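Local coordinates for Mll7089 protein (Mesorhizobium loti, PDB 2OZ8), which is of unknown function but, as a putative member of the mandelate racemase group of the enolase superfamily, probably binds magnesium and may act as a hydro-lyase, at residues L120-H123 and V124-G127. Residues are numbered along the deposited sequence; the frame is centred on the assembly and turned at random.
Sequences LPLH and VLLG
Pro121 and Leu125 are joined by the backbone bond that opens the short helix 122-125: Leu125 N reaches Pro121 O at 3.3 Å. Pro121 sits at the N-cap, and the same carbonyl takes a second, weak bond from Val124 N. One residue further on, Leu126 N donates to Leu122 O at 2.8 Å. The helix ends in a Schellman motif at Gly127, whose positive phi (88°) turns the chain out of the helix; Gly127 N also hydrogen-bonds Val124 O at 2.9 Å.

The apolar contacts lie on two sides of this single turn. On one, Val124 sets CG2 over a face of the His123 ring, 3.9 Å from the centroid and offset toward CE1, a CH-pi contact, while the same methyl meets Pro121 CG at 4.0 Å. His123 CG stands between its own backbone N and carbonyl carbon (chi1 71°), which folds the ring back so that one face meets Val124 N and CG2, and ND1 is hydrogen-bonded to Ser128 OG. Replacing the imidazole of His123 with an alanine methyl is likely to leave the Ser128 hydroxyl without its ring partner and Val124 CG2 with no face to lie on. The other methyl, Val124 CG1, touches Leu120 CD2, the two side chains crossing at about a right angle. On the second side Leu122 lays CG against Leu126 CD1 at 3.8 Å and brings CD1 to Leu125 CD2.

The turn is wedged between helices 103-118 and 304-309. Trp111 of the former packs on Leu122, Leu125 and Leu126; in the latter, ND1 of His305 accepts the hydrogen bond from His123 N, and the two imidazole rings meet. A second subunit also reaches the turn, with its Ala82 on Val124 and its Arg86 hydrogen-bonding Gly127 O through NE, so this link between helix 103-118 and barrel strand 132-138 also lies at a subunit interface.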
ATOM      1  N   LEU A 120      -0.800 -41.155  27.280  1.00 39.16           N
ATOM      2  CA  LEU A 120      -1.676 -40.007  27.441  1.00 37.92           C
ATOM      3  C   LEU A 120      -2.783 -40.008  26.400  1.00 36.64           C
ATOM      4  O   LEU A 120      -2.584 -40.515  25.269  1.00 36.57           O
ATOM      5  CB  LEU A 120      -0.903 -38.671  27.336  1.00 38.24           C
ATOM      6  CG  LEU A 120       0.165 -38.275  28.380  1.00 39.48           C
ATOM      7  CD1 LEU A 120       1.013 -37.052  27.907  1.00 35.38           C
ATOM      8  CD2 LEU A 120      -0.467 -37.998  29.733  1.00 38.77           C
ATOM      9  N   PRO A 121      -3.937 -39.405  26.773  1.00 35.09           N
ATOM     10  CA  PRO A 121      -4.966 -38.974  25.814  1.00 34.73           C
ATOM     11  C   PRO A 121      -4.390 -37.882  24.918  1.00 34.32           C
ATOM     12  O   PRO A 121      -3.652 -37.017  25.404  1.00 34.28           O
ATOM     13  CB  PRO A 121      -6.065 -38.379  26.698  1.00 34.32           C
ATOM     14  CG  PRO A 121      -5.716 -38.772  28.174  1.00 33.67           C
ATOM     15  CD  PRO A 121      -4.255 -39.026  28.173  1.00 34.74           C
ATOM     16  N   LEU A 122      -4.715 -37.917  23.630  1.00 34.49           N
ATOM     17  CA  LEU A 122      -4.166 -36.916  22.682  1.00 35.10           C
ATOM     18  C   LEU A 122      -4.276 -35.428  23.102  1.00 35.41           C
ATOM     19  O   LEU A 122      -3.275 -34.704  23.090  1.00 36.67           O
ATOM     20  CB  LEU A 122      -4.671 -37.159  21.258  1.00 34.51           C
ATOM     21  CG  LEU A 122      -4.114 -36.218  20.187  1.00 35.70           C
ATOM     22  CD1 LEU A 122      -2.561 -36.305  20.057  1.00 34.68           C
ATOM     23  CD2 LEU A 122      -4.777 -36.520  18.895  1.00 34.10           C
ATOM     24  N   HIS A 123      -5.457 -34.989  23.516  1.00 35.77           N
ATOM     25  CA  HIS A 123      -5.650 -33.611  23.956  1.00 36.28           C
ATOM     26  C   HIS A 123      -4.735 -33.137  25.099  1.00 36.90           C
ATOM     27  O   HIS A 123      -4.262 -31.982  25.088  1.00 37.20           O
ATOM     28  CB  HIS A 123      -7.130 -33.328  24.268  1.00 35.69           C
ATOM     29  CG  HIS A 123      -7.643 -33.983  25.505  1.00 37.71           C
ATOM     30  ND1 HIS A 123      -7.785 -33.307  26.708  1.00 37.43           N
ATOM     31  CD2 HIS A 123      -8.088 -35.247  25.728  1.00 39.12           C
ATOM     32  CE1 HIS A 123      -8.299 -34.126  27.612  1.00 35.53           C
ATOM     33  NE2 HIS A 123      -8.485 -35.308  27.046  1.00 37.81           N
ATOM     34  N   VAL A 124      -4.499 -34.005  26.079  1.00 36.47           N
ATOM     35  CA  VAL A 124      -3.580 -33.669  27.183  1.00 36.48           C
ATOM     36  C   VAL A 124      -2.156 -33.471  26.617  1.00 36.02           C
ATOM     37  O   VAL A 124      -1.498 -32.479  26.908  1.00 35.64           O
ATOM     38  CB  VAL A 124      -3.597 -34.749  28.323  1.00 37.12           C
ATOM     39  CG1 VAL A 124      -2.573 -34.404  29.409  1.00 36.36           C
ATOM     40  CG2 VAL A 124      -5.046 -34.927  28.915  1.00 34.17           C
ATOM     41  N   LEU A 125      -1.719 -34.401  25.777  1.00 35.28           N
ATOM     42  CA  LEU A 125      -0.457 -34.239  25.046  1.00 35.19           C
ATOM     43  C   LEU A 125      -0.466 -32.916  24.231  1.00 35.84           C
ATOM     44  O   LEU A 125       0.582 -32.250  24.107  1.00 35.84           O
ATOM     45  CB  LEU A 125      -0.200 -35.437  24.120  1.00 33.88           C
ATOM     46  CG  LEU A 125       1.075 -35.414  23.275  1.00 34.44           C
ATOM     47  CD1 LEU A 125       2.422 -35.513  24.117  1.00 30.77           C
ATOM     48  CD2 LEU A 125       0.998 -36.543  22.204  1.00 32.59           C
ATOM     49  N   LEU A 126      -1.641 -32.543  23.703  1.00 35.12           N
ATOM     50  CA  LEU A 126      -1.750 -31.288  22.906  1.00 35.17           C
ATOM     51  C   LEU A 126      -1.739 -30.030  23.775  1.00 35.71           C
ATOM     52  O   LEU A 126      -1.766 -28.927  23.239  1.00 35.58           O
ATOM     53  CB  LEU A 126      -2.923 -31.297  21.905  1.00 33.50           C
ATOM     54  CG  LEU A 126      -2.796 -32.370  20.798  1.00 30.95           C
ATOM     55  CD1 LEU A 126      -4.012 -32.394  19.909  1.00 26.69           C
ATOM     56  CD2 LEU A 126      -1.450 -32.259  20.012  1.00 26.87           C
ATOM     57  N   GLY A 127      -1.631 -30.226  25.097  1.00 36.50           N
ATOM     58  CA  GLY A 127      -1.588 -29.149  26.079  1.00 37.94           C
ATOM     59  C   GLY A 127      -2.956 -28.691  26.587  1.00 39.73           C
ATOM     60  O   GLY A 127      -3.053 -27.639  27.187  1.00 40.38           O
TER